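Local coordinates for protein esterase YbfF (Escherichia coli, PDB 3BF7) that probably acts as an esterase, an alpha/beta hydrolase with a helical cap that is thought to hydrolyse ester or thioester bonds, at residues 33-38 against 242-247; 87-92 against 112-117; 108-113 against 199-204; 204-209 against 232-237. The protein carries 1 engineered substitution. All blocks are in the same frame, centred on the assembly; numbering follows the deposited sequence.

The four contacts all belong to the alpha/beta hydrolase core, in whose mostly parallel sheet strands 83-88, 106-112 and 198-201 lie side by side. Contacts 2 and 3 are 7 Å apart between centres, share Ile-112 and Asp-113, and join strand 106-112 to its two neighbours. Contact 4, later in the chain, lies 10 to 11 Å from both and brings in the loops after strand 198-201 and before helix 236-239. Contact 1, two helices packed on the sheet, its centre 12 to 16 Å from theirs, closes the longest loop of the four, the others nested inside. Ser-89 (contact 2), Asp-113 (contacts 2 and 3) and His-234 (contact 4) converge in Ser-His-Asp triad geometry, consistent with hydrolysis.

Contact 1: residues 33-38 against 242-247; sequences GVLARD and DAVLRA
Asp-38 OD1 is gripped by one salt bridge, from Arg-249 NE, one turn beyond Leu-245 on helix 241-253, so the bond ties the two helices of this contact together. Both helices flank the central sheet of the alpha/beta hydrolase fold on the same face: Ala-36 rests on strand 45-48 and Val-244 on Ile-201 of strand 198-201. The axes of their short segments pass 10.4 Å apart at 53°. No hydrogen bond crosses between segments 33-38 and 242-247; Leu-245 does most of the joining. Its CG lies beside its own backbone N (chi1 -76°), and the branched end reaches across to helix 33-39. There CD1 of Leu-245 touches CB of Asp-38 at 3.6 Å, while its CD2 stands 3.8 Å from Asp-38 OD1, the two side chains running past each other in opposite directions. The aspartate has CG anti to the backbone N (chi1 178°), so its methylene meets the leucine while its carboxylate reaches the arginine. Leu-35 crosses the leucine obliquely, its CD2 3.8 Å from Leu-245 CG. An alanine in place of Leu-245 would probably loosen the helix pair, since the branched end that meets Leu-35 and Asp-38 would be gone. Deeper, toward the sheet, the same CD2 of Leu-35 meets CG1 of Val-244 at 4.0 Å.

Contact 2: residues 87-92 against 112-117; sequences GHSMGG and IDIAPV
Two nearly straight backbone hydrogen bonds join the segments. Ile-112 N gives one to Gly-87 O (2.8 Å, 177°), in the plane of that carbonyl, and Ile-112 O takes the other from Ser-89 N (3.0 Å, 170°), almost along its C=O axis. They bracket His-88, which pairs in parallel with Ile-112 where strands 83-88 and 106-112 end. The His-88 ring leans across Ile-112 at about a right angle, its CD2 3.4 Å from Ile-112 O and next to the CG2 methyl, while NE2 is held by His-234 O. Ser-89 then turns sharply into helix 90-101 with a strained backbone, its phi at 50°. With Gly-87 and Gly-91 this fits the GxSxG nucleophile elbow of alpha/beta hydrolases, and Ser-89 is probably the nucleophile; OG makes a weak hydrogen bond to His-234 NE2. The glycines fit the tightness: a CB on Gly-87 would fall 2.4 Å from Gly-91 O. The helix N-terminus just behind the serine would be expected to favour negative charge there. Further out, Ile-114 backs the turn. Its CG1 lies 3.5 Å from Ser-89 O, CD1 approaches Ser-89 OG at 4.0 Å, and CG2, crowded between the isoleucine's own N and carbonyl carbon, packs 4.1 Å from Gly-92 CA. An alanine at Ile-114 would probably leave the turn at Ser-89 less firmly backed, because these three branch contacts would be lost.

Contact 3: residues 108-113 against 199-204; sequences KLVAID and LFIPGG
Four backbone hydrogen bonds zip the strands in parallel. Leu-199 N bonds to Leu-109 O at 2.9 Å and Ala-111 N to Leu-199 O at 2.8 Å, both close to the C=O axis. Ile-201 N then reaches Ala-111 O, and Asp-113 N meets Ile-201 O from above the carbonyl plane (2.8 Å) as the chain leaves the strand. Between them run CA-H...O contacts, one from Phe-200 CA to Ala-111 O at 3.3 Å. Strands 106-112 and 198-201 follow strand 83-88 in the sheet of the alpha/beta hydrolase fold, and the helices that probably form the cap lie between them in sequence. Apolar side chains cover both faces. On that of Val-110 and Ile-201, CG1 of the valine meets CD1 of the isoleucine at 3.7 Å, beneath helix 241-253. On the other, Ala-111 CB touches CE2 of the Phe-200 ring (3.8 Å), which also packs on Met-96. One side-chain bond stands apart: Gly-203 N reaches Asp-113 OD2 at 2.8 Å, nearly straight (172°) yet well above the carboxylate plane. It steadies the probable triad acid, whose other oxygen turns to Ser-206.

Contact 4: residues 204-209 against 232-237; sequences GNSPYV and AGHWVH
The tight part of this contact is a face-to-face stack of Tyr-208 on His-234, centroids 3.7 Å apart and planes only 15° from parallel. The imidazole CE1 stands over the centre of the phenol ring, and ND1 comes within 3.4 Å of Tyr-208 CD2. His-234 has CG anti to its backbone N (chi1 -176°), which carries the ring out to the tyrosine. Its ND1 bonds to Asp-113 OD1. With Ser-89 on the NE2 side, this fits a Ser-His-Asp triad, in which His-234 would probably be the base, with Tyr-208 probably helping to hold the tilt of its ring. Ser-206 adds to this; its OG bonds to the same Asp-113 OD1, which would be expected to steady the carboxylate charge, and takes a weak bond from Tyr-208 N at 3.3 Å. Toward solvent the contact thins to backbone. Asn-205 N bonds to Ala-232 O (2.8 Å, 153°) from above the carbonyl plane, and the exposed Asn-205 touches that oxygen with CB at 3.4 Å. Segment 204-209 comes from the loop after strand 198-201 and leads toward helix 214-220, while 232-237 turns through Trp-235 into helix 236-239, with His-88 at the end of strand 83-88 meeting the rings of His-234, Trp-235 and His-237.

Contact 1: residues 33-38 against 242-247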
loop_
_atom_site.group_PDB
_atom_site.type_symbol
_atom_site.label_atom_id
_atom_site.label_comp_id
_atom_site.label_asym_id
_atom_site.label_seq_id
_atom_site.Cartn_x
_atom_site.Cartn_y
_atom_site.Cartn_z
ATOM N N GLY A 33 6.269 2.169 7.722
ATOM C CA GLY A 33 7.419 2.080 8.603
ATOM C C GLY A 33 7.042 1.643 10.007
ATOM O O GLY A 33 7.810 0.946 10.671
ATOM N N VAL A 34 5.861 2.043 10.469
ATOM C CA VAL A 34 5.420 1.666 11.805
ATOM C C VAL A 34 5.337 0.144 11.922
ATOM O O VAL A 34 5.607 -0.421 12.985
ATOM C CB VAL A 34 4.050 2.305 12.149
ATOM C CG1 VAL A 34 2.978 1.831 11.174
ATOM C CG2 VAL A 34 3.668 1.968 13.581
ATOM N N LEU A 35 4.977 -0.526 10.830
ATOM C CA LEU A 35 4.899 -1.982 10.848
ATOM C C LEU A 35 6.307 -2.569 10.742
ATOM O O LEU A 35 6.640 -3.533 11.431
ATOM C CB LEU A 35 4.023 -2.487 9.694
ATOM C CG LEU A 35 2.592 -1.939 9.641
ATOM C CD1 LEU A 35 1.832 -2.595 8.490
ATOM C CD2 LEU A 35 1.888 -2.194 10.964
ATOM N N ALA A 36 7.133 -1.972 9.888
ATOM C CA ALA A 36 8.504 -2.426 9.685
ATOM C C ALA A 36 9.341 -2.370 10.957
ATOM O O ALA A 36 10.148 -3.263 11.217
ATOM C CB ALA A 36 9.169 -1.589 8.597
ATOM N N ARG A 37 9.155 -1.318 11.748
ATOM C CA ARG A 37 9.923 -1.164 12.975
ATOM C C ARG A 37 9.683 -2.301 13.962
ATOM O O ARG A 37 10.547 -2.610 14.784
ATOM C CB ARG A 37 9.627 0.194 13.620
ATOM C CG ARG A 37 10.205 1.366 12.827
ATOM C CD ARG A 37 10.143 2.672 13.603
ATOM N NE ARG A 37 8.797 3.233 13.685
ATOM C CZ ARG A 37 8.198 3.903 12.704
ATOM N NH1 ARG A 37 8.820 4.101 11.549
ATOM N NH2 ARG A 37 6.978 4.389 12.885
ATOM N N ASP A 38 8.517 -2.931 13.882
ATOM C CA ASP A 38 8.211 -4.043 14.769
ATOM C C ASP A 38 8.621 -5.369 14.136
ATOM O O ASP A 38 9.238 -6.218 14.782
ATOM C CB ASP A 38 6.714 -4.066 15.097
ATOM C CG ASP A 38 6.332 -5.230 15.982
ATOM O OD1 ASP A 38 6.124 -6.340 15.450
ATOM O OD2 ASP A 38 6.252 -5.034 17.215
ATOM N N ASP A 242 -0.814 -1.024 16.735
ATOM C CA ASP A 242 -0.727 -2.170 17.634
ATOM C C ASP A 242 -1.743 -3.246 17.261
ATOM O O ASP A 242 -1.406 -4.426 17.185
ATOM C CB ASP A 242 -0.938 -1.723 19.086
ATOM C CG ASP A 242 -2.292 -1.078 19.307
ATOM O OD1 ASP A 242 -2.641 -0.133 18.564
ATOM O OD2 ASP A 242 -3.008 -1.510 20.233
ATOM N N ALA A 243 -2.986 -2.839 17.026
ATOM C CA ALA A 243 -4.031 -3.786 16.658
ATOM C C ALA A 243 -3.698 -4.449 15.324
ATOM O O ALA A 243 -3.932 -5.639 15.136
ATOM C CB ALA A 243 -5.375 -3.077 16.574
ATOM N N VAL A 244 -3.152 -3.673 14.394
ATOM C CA VAL A 244 -2.791 -4.216 13.093
ATOM C C VAL A 244 -1.671 -5.241 13.260
ATOM O O VAL A 244 -1.723 -6.324 12.677
ATOM C CB VAL A 244 -2.349 -3.093 12.125
ATOM C CG1 VAL A 244 -1.782 -3.689 10.842
ATOM C CG2 VAL A 244 -3.539 -2.206 11.796
ATOM N N LEU A 245 -0.668 -4.907 14.069
ATOM C CA LEU A 245 0.442 -5.823 14.298
ATOM C C LEU A 245 0.009 -7.097 15.018
ATOM O O LEU A 245 0.527 -8.173 14.730
ATOM C CB LEU A 245 1.565 -5.122 15.067
ATOM C CG LEU A 245 2.403 -4.169 14.208
ATOM C CD1 LEU A 245 3.232 -3.269 15.104
ATOM C CD2 LEU A 245 3.292 -4.966 13.258
ATOM N N ARG A 246 -0.939 -6.991 15.944
ATOM C CA ARG A 246 -1.411 -8.188 16.636
ATOM C C ARG A 246 -2.052 -9.133 15.618
ATOM O O ARG A 246 -1.845 -10.346 15.663
ATOM C CB ARG A 246 -2.431 -7.832 17.726
ATOM C CG ARG A 246 -1.836 -7.121 18.938
ATOM C CD ARG A 246 -2.747 -7.242 20.159
ATOM N NE ARG A 246 -4.047 -6.611 19.951
ATOM C CZ ARG A 246 -4.288 -5.311 20.093
ATOM N NH1 ARG A 246 -3.317 -4.481 20.453
ATOM N NH2 ARG A 246 -5.505 -4.836 19.864
ATOM N N ALA A 247 -2.825 -8.568 14.691
ATOM C CA ALA A 247 -3.483 -9.371 13.666
ATOM C C ALA A 247 -2.450 -9.987 12.728
ATOM O O ALA A 247 -2.534 -11.165 12.380
ATOM C CB ALA A 247 -4.466 -8.508 12.877
#

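Contact 2: residues 87-92 against 112-117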
loop_
_atom_site.group_PDB
_atom_site.type_symbol
_atom_site.label_atom_id
_atom_site.label_comp_id
_atom_site.label_asym_id
_atom_site.label_seq_id
_atom_site.Cartn_x
_atom_site.Cartn_y
_atom_site.Cartn_z
ATOM N N GLY A 87 0.557 -5.206 2.013
ATOM C CA GLY A 87 0.280 -4.004 1.252
ATOM C C GLY A 87 -0.966 -3.276 1.699
ATOM O O GLY A 87 -1.975 -3.895 2.063
ATOM N N HIS A 88 -0.890 -1.949 1.681
ATOM C CA HIS A 88 -2.019 -1.109 2.047
ATOM C C HIS A 88 -2.685 -0.535 0.799
ATOM O O HIS A 88 -2.015 0.054 -0.057
ATOM C CB HIS A 88 -1.572 0.060 2.925
ATOM C CG HIS A 88 -2.667 1.040 3.213
ATOM N ND1 HIS A 88 -2.599 2.367 2.844
ATOM C CD2 HIS A 88 -3.867 0.878 3.819
ATOM C CE1 HIS A 88 -3.713 2.978 3.210
ATOM N NE2 HIS A 88 -4.498 2.098 3.803
ATOM N N SER A 89 -3.999 -0.719 0.701
ATOM C CA SER A 89 -4.792 -0.170 -0.394
ATOM C C SER A 89 -4.185 -0.480 -1.768
ATOM O O SER A 89 -4.087 -1.646 -2.126
ATOM C CB SER A 89 -4.949 1.339 -0.173
ATOM O OG SER A 89 -6.187 1.805 -0.676
ATOM N N MET A 90 -3.795 0.536 -2.539
ATOM C CA MET A 90 -3.194 0.286 -3.855
ATOM C C MET A 90 -2.070 -0.753 -3.747
ATOM O O MET A 90 -1.932 -1.625 -4.605
ATOM C CB MET A 90 -2.639 1.591 -4.441
ATOM C CG MET A 90 -1.875 1.431 -5.750
ATOM S SD MET A 90 -1.058 2.963 -6.247
ATOM C CE MET A 90 0.326 2.978 -5.086
ATOM N N GLY A 91 -1.270 -0.645 -2.689
ATOM C CA GLY A 91 -0.181 -1.585 -2.469
ATOM C C GLY A 91 -0.715 -2.983 -2.218
ATOM O O GLY A 91 -0.090 -3.974 -2.594
ATOM N N GLY A 92 -1.870 -3.060 -1.559
ATOM C CA GLY A 92 -2.505 -4.339 -1.304
ATOM C C GLY A 92 -2.988 -4.930 -2.618
ATOM O O GLY A 92 -2.920 -6.141 -2.820
ATOM N N ILE A 112 -4.175 -4.618 3.670
ATOM C CA ILE A 112 -4.743 -3.672 4.625
ATOM C C ILE A 112 -5.760 -2.739 3.971
ATOM O O ILE A 112 -5.449 -2.037 3.002
ATOM C CB ILE A 112 -3.624 -2.846 5.309
ATOM C CG1 ILE A 112 -2.583 -3.795 5.920
ATOM C CG2 ILE A 112 -4.217 -1.960 6.395
ATOM C CD1 ILE A 112 -1.383 -3.097 6.536
ATOM N N ASP A 113 -6.968 -2.758 4.533
ATOM C CA ASP A 113 -8.137 -1.994 4.096
ATOM C C ASP A 113 -8.277 -1.855 2.591
ATOM O O ASP A 113 -8.266 -0.752 2.033
ATOM C CB ASP A 113 -8.201 -0.615 4.753
ATOM C CG ASP A 113 -9.625 -0.097 4.828
ATOM O OD1 ASP A 113 -9.883 1.038 4.382
ATOM O OD2 ASP A 113 -10.493 -0.847 5.331
ATOM N N ILE A 114 -8.459 -2.999 1.948
ATOM C CA ILE A 114 -8.601 -3.051 0.506
ATOM C C ILE A 114 -9.234 -4.379 0.086
ATOM O O ILE A 114 -9.055 -5.409 0.746
ATOM C CB ILE A 114 -7.208 -2.894 -0.169
ATOM C CG1 ILE A 114 -7.352 -2.730 -1.682
ATOM C CG2 ILE A 114 -6.328 -4.093 0.160
ATOM C CD1 ILE A 114 -8.022 -1.437 -2.089
ATOM N N ALA A 115 -9.988 -4.340 -1.006
ATOM C CA ALA A 115 -10.621 -5.533 -1.554
ATOM C C ALA A 115 -10.239 -5.609 -3.030
ATOM O O ALA A 115 -9.989 -4.583 -3.668
ATOM C CB ALA A 115 -12.134 -5.451 -1.409
ATOM N N PRO A 116 -10.168 -6.827 -3.590
ATOM C CA PRO A 116 -9.813 -7.009 -5.000
ATOM C C PRO A 116 -11.032 -6.738 -5.873
ATOM O O PRO A 116 -11.644 -7.654 -6.432
ATOM C CB PRO A 116 -9.350 -8.462 -5.050
ATOM C CG PRO A 116 -10.235 -9.118 -4.038
ATOM C CD PRO A 116 -10.246 -8.124 -2.892
ATOM N N VAL A 117 -11.375 -5.457 -5.975
ATOM C CA VAL A 117 -12.529 -5.021 -6.740
ATOM C C VAL A 117 -12.298 -3.657 -7.372
ATOM O O VAL A 117 -11.449 -2.886 -6.925
ATOM C CB VAL A 117 -13.780 -4.881 -5.831
ATOM C CG1 VAL A 117 -14.116 -6.215 -5.184
ATOM C CG2 VAL A 117 -13.537 -3.805 -4.765
#

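Contact 3: residues 108-113 against 199-204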
loop_
_atom_site.group_PDB
_atom_site.type_symbol
_atom_site.label_atom_id
_atom_site.label_comp_id
_atom_site.label_asym_id
_atom_site.label_seq_id
_atom_site.Cartn_x
_atom_site.Cartn_y
_atom_site.Cartn_z
ATOM N N LYS A 108 3.386 -15.560 2.660
ATOM C CA LYS A 108 2.120 -15.124 3.235
ATOM C C LYS A 108 1.718 -13.774 2.640
ATOM O O LYS A 108 2.544 -13.086 2.027
ATOM C CB LYS A 108 2.221 -15.058 4.758
ATOM C CG LYS A 108 2.413 -16.439 5.373
ATOM C CD LYS A 108 2.147 -16.449 6.864
ATOM C CE LYS A 108 2.194 -17.868 7.406
ATOM N NZ LYS A 108 1.783 -17.928 8.833
ATOM N N LEU A 109 0.453 -13.402 2.820
ATOM C CA LEU A 109 -0.070 -12.170 2.251
ATOM C C LEU A 109 -1.017 -11.436 3.187
ATOM O O LEU A 109 -1.927 -12.036 3.756
ATOM C CB LEU A 109 -0.800 -12.495 0.938
ATOM C CG LEU A 109 -1.441 -11.372 0.114
ATOM C CD1 LEU A 109 -1.661 -11.868 -1.303
ATOM C CD2 LEU A 109 -2.757 -10.920 0.729
ATOM N N VAL A 110 -0.796 -10.133 3.330
ATOM C CA VAL A 110 -1.640 -9.282 4.161
ATOM C C VAL A 110 -2.071 -8.081 3.327
ATOM O O VAL A 110 -1.231 -7.383 2.757
ATOM C CB VAL A 110 -0.887 -8.763 5.406
ATOM C CG1 VAL A 110 -1.816 -7.907 6.259
ATOM C CG2 VAL A 110 -0.355 -9.931 6.220
ATOM N N ALA A 111 -3.378 -7.849 3.259
ATOM C CA ALA A 111 -3.938 -6.731 2.508
ATOM C C ALA A 111 -4.664 -5.843 3.510
ATOM O O ALA A 111 -5.650 -6.262 4.122
ATOM C CB ALA A 111 -4.903 -7.241 1.448
ATOM N N ILE A 112 -4.175 -4.618 3.670
ATOM C CA ILE A 112 -4.743 -3.672 4.625
ATOM C C ILE A 112 -5.760 -2.739 3.971
ATOM O O ILE A 112 -5.449 -2.037 3.002
ATOM C CB ILE A 112 -3.624 -2.846 5.309
ATOM C CG1 ILE A 112 -2.583 -3.795 5.920
ATOM C CG2 ILE A 112 -4.217 -1.960 6.395
ATOM C CD1 ILE A 112 -1.383 -3.097 6.536
ATOM N N ASP A 113 -6.968 -2.758 4.533
ATOM C CA ASP A 113 -8.137 -1.994 4.096
ATOM C C ASP A 113 -8.277 -1.855 2.591
ATOM O O ASP A 113 -8.266 -0.752 2.033
ATOM C CB ASP A 113 -8.201 -0.615 4.753
ATOM C CG ASP A 113 -9.625 -0.097 4.828
ATOM O OD1 ASP A 113 -9.883 1.038 4.382
ATOM O OD2 ASP A 113 -10.493 -0.847 5.331
ATOM N N LEU A 199 -4.572 -12.778 4.803
ATOM C CA LEU A 199 -5.147 -11.919 5.830
ATOM C C LEU A 199 -5.571 -10.562 5.294
ATOM O O LEU A 199 -4.791 -9.874 4.632
ATOM C CB LEU A 199 -4.147 -11.704 6.974
ATOM C CG LEU A 199 -4.614 -10.780 8.108
ATOM C CD1 LEU A 199 -5.775 -11.425 8.853
ATOM C CD2 LEU A 199 -3.457 -10.498 9.060
ATOM N N PHE A 200 -6.816 -10.196 5.575
ATOM C CA PHE A 200 -7.357 -8.900 5.195
ATOM C C PHE A 200 -7.623 -8.159 6.497
ATOM O O PHE A 200 -8.215 -8.718 7.423
ATOM C CB PHE A 200 -8.649 -9.054 4.398
ATOM C CG PHE A 200 -8.426 -9.569 3.013
ATOM C CD1 PHE A 200 -8.109 -10.907 2.800
ATOM C CD2 PHE A 200 -8.441 -8.700 1.927
ATOM C CE1 PHE A 200 -7.802 -11.372 1.523
ATOM C CE2 PHE A 200 -8.133 -9.155 0.646
ATOM C CZ PHE A 200 -7.812 -10.493 0.446
ATOM N N ILE A 201 -7.169 -6.913 6.572
ATOM C CA ILE A 201 -7.348 -6.101 7.771
ATOM C C ILE A 201 -8.106 -4.823 7.433
ATOM O O ILE A 201 -7.506 -3.800 7.084
ATOM C CB ILE A 201 -5.985 -5.728 8.406
ATOM C CG1 ILE A 201 -5.178 -6.996 8.697
ATOM C CG2 ILE A 201 -6.207 -4.947 9.700
ATOM C CD1 ILE A 201 -3.779 -6.733 9.225
ATOM N N PRO A 202 -9.443 -4.871 7.517
ATOM C CA PRO A 202 -10.262 -3.695 7.217
ATOM C C PRO A 202 -10.382 -2.747 8.406
ATOM O O PRO A 202 -10.262 -3.157 9.567
ATOM C CB PRO A 202 -11.632 -4.291 6.879
ATOM C CG PRO A 202 -11.362 -5.749 6.621
ATOM C CD PRO A 202 -10.281 -6.077 7.597
ATOM N N GLY A 203 -10.611 -1.476 8.105
ATOM C CA GLY A 203 -10.839 -0.507 9.156
ATOM C C GLY A 203 -12.341 -0.542 9.396
ATOM O O GLY A 203 -13.122 -0.521 8.443
ATOM N N GLY A 204 -12.749 -0.605 10.661
ATOM C CA GLY A 204 -14.163 -0.650 10.993
ATOM C C GLY A 204 -14.953 0.557 10.526
ATOM O O GLY A 204 -16.167 0.465 10.317
#

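Contact 4: residues 204-209 against 232-237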
loop_
_atom_site.group_PDB
_atom_site.type_symbol
_atom_site.label_atom_id
_atom_site.label_comp_id
_atom_site.label_asym_id
_atom_site.label_seq_id
_atom_site.Cartn_x
_atom_site.Cartn_y
_atom_site.Cartn_z
ATOM N N GLY A 204 -12.749 -0.605 10.661
ATOM C CA GLY A 204 -14.163 -0.650 10.993
ATOM C C GLY A 204 -14.953 0.557 10.526
ATOM O O GLY A 204 -16.167 0.465 10.317
ATOM N N ASN A 205 -14.279 1.693 10.377
ATOM C CA ASN A 205 -14.938 2.912 9.924
ATOM C C ASN A 205 -14.578 3.238 8.479
ATOM O O ASN A 205 -14.498 4.405 8.101
ATOM C CB ASN A 205 -14.563 4.097 10.818
ATOM C CG ASN A 205 -14.955 3.885 12.265
ATOM O OD1 ASN A 205 -16.029 3.360 12.557
ATOM N ND2 ASN A 205 -14.090 4.307 13.180
ATOM N N SER A 206 -14.365 2.198 7.677
ATOM C CA SER A 206 -14.022 2.366 6.270
ATOM C C SER A 206 -14.876 1.455 5.397
ATOM O O SER A 206 -15.196 0.335 5.787
ATOM C CB SER A 206 -12.550 2.038 6.035
ATOM O OG SER A 206 -12.270 2.010 4.646
ATOM N N PRO A 207 -15.238 1.922 4.191
ATOM C CA PRO A 207 -16.060 1.140 3.265
ATOM C C PRO A 207 -15.270 0.290 2.270
ATOM O O PRO A 207 -15.864 -0.392 1.439
ATOM C CB PRO A 207 -16.861 2.214 2.555
ATOM C CG PRO A 207 -15.816 3.272 2.359
ATOM C CD PRO A 207 -15.109 3.314 3.715
ATOM N N TYR A 208 -13.944 0.328 2.344
ATOM C CA TYR A 208 -13.122 -0.425 1.400
ATOM C C TYR A 208 -13.323 -1.940 1.379
ATOM O O TYR A 208 -13.159 -2.565 0.329
ATOM C CB TYR A 208 -11.639 -0.109 1.623
ATOM C CG TYR A 208 -11.169 1.183 0.983
ATOM C CD1 TYR A 208 -10.388 1.168 -0.174
ATOM C CD2 TYR A 208 -11.483 2.421 1.546
ATOM C CE1 TYR A 208 -9.926 2.354 -0.754
ATOM C CE2 TYR A 208 -11.028 3.614 0.974
ATOM C CZ TYR A 208 -10.250 3.572 -0.171
ATOM O OH TYR A 208 -9.784 4.746 -0.720
ATOM N N VAL A 209 -13.672 -2.539 2.515
ATOM C CA VAL A 209 -13.868 -3.988 2.555
ATOM C C VAL A 209 -15.236 -4.388 3.101
ATOM O O VAL A 209 -15.367 -5.378 3.821
ATOM C CB VAL A 209 -12.773 -4.692 3.400
ATOM C CG1 VAL A 209 -12.702 -6.175 3.035
ATOM C CG2 VAL A 209 -11.425 -4.030 3.173
ATOM N N ALA A 232 -11.394 2.357 13.274
ATOM C CA ALA A 232 -10.285 2.759 12.420
ATOM C C ALA A 232 -10.729 3.078 11.000
ATOM O O ALA A 232 -11.602 2.411 10.443
ATOM C CB ALA A 232 -9.220 1.668 12.398
ATOM N N GLY A 233 -10.113 4.109 10.430
ATOM C CA GLY A 233 -10.408 4.512 9.071
ATOM C C GLY A 233 -9.537 3.766 8.074
ATOM O O GLY A 233 -8.968 2.719 8.387
ATOM N N HIS A 234 -9.410 4.330 6.878
ATOM C CA HIS A 234 -8.646 3.711 5.801
ATOM C C HIS A 234 -7.161 3.467 6.072
ATOM O O HIS A 234 -6.625 2.442 5.657
ATOM C CB HIS A 234 -8.824 4.535 4.526
ATOM C CG HIS A 234 -8.159 3.947 3.324
ATOM N ND1 HIS A 234 -8.376 2.651 2.905
ATOM C CD2 HIS A 234 -7.302 4.492 2.429
ATOM C CE1 HIS A 234 -7.684 2.425 1.802
ATOM N NE2 HIS A 234 -7.024 3.526 1.492
ATOM N N TRP A 235 -6.484 4.398 6.734
ATOM C CA TRP A 235 -5.069 4.197 7.047
ATOM C C TRP A 235 -5.015 3.537 8.426
ATOM O O TRP A 235 -4.550 4.118 9.410
ATOM C CB TRP A 235 -4.323 5.538 7.026
ATOM C CG TRP A 235 -4.075 6.061 5.624
ATOM C CD1 TRP A 235 -2.951 5.884 4.865
ATOM C CD2 TRP A 235 -4.988 6.813 4.815
ATOM N NE1 TRP A 235 -3.108 6.480 3.635
ATOM C CE2 TRP A 235 -4.348 7.057 3.579
ATOM C CE3 TRP A 235 -6.284 7.304 5.016
ATOM C CZ2 TRP A 235 -4.964 7.774 2.545
ATOM C CZ3 TRP A 235 -6.896 8.018 3.987
ATOM C CH2 TRP A 235 -6.233 8.245 2.768
ATOM N N VAL A 236 -5.516 2.303 8.472
ATOM C CA VAL A 236 -5.603 1.526 9.707
ATOM C C VAL A 236 -4.307 1.454 10.503
ATOM O O VAL A 236 -4.313 1.605 11.725
ATOM C CB VAL A 236 -6.066 0.076 9.420
ATOM C CG1 VAL A 236 -6.518 -0.589 10.714
ATOM C CG2 VAL A 236 -7.186 0.071 8.392
ATOM N N HIS A 237 -3.202 1.215 9.808
ATOM C CA HIS A 237 -1.898 1.106 10.452
ATOM C C HIS A 237 -1.440 2.412 11.085
ATOM O O HIS A 237 -0.651 2.409 12.031
ATOM C CB HIS A 237 -0.854 0.645 9.437
ATOM C CG HIS A 237 -0.821 1.479 8.198
ATOM N ND1 HIS A 237 -1.857 1.497 7.291
ATOM C CD2 HIS A 237 0.102 2.355 7.736
ATOM C CE1 HIS A 237 -1.575 2.351 6.323
ATOM N NE2 HIS A 237 -0.392 2.885 6.570
#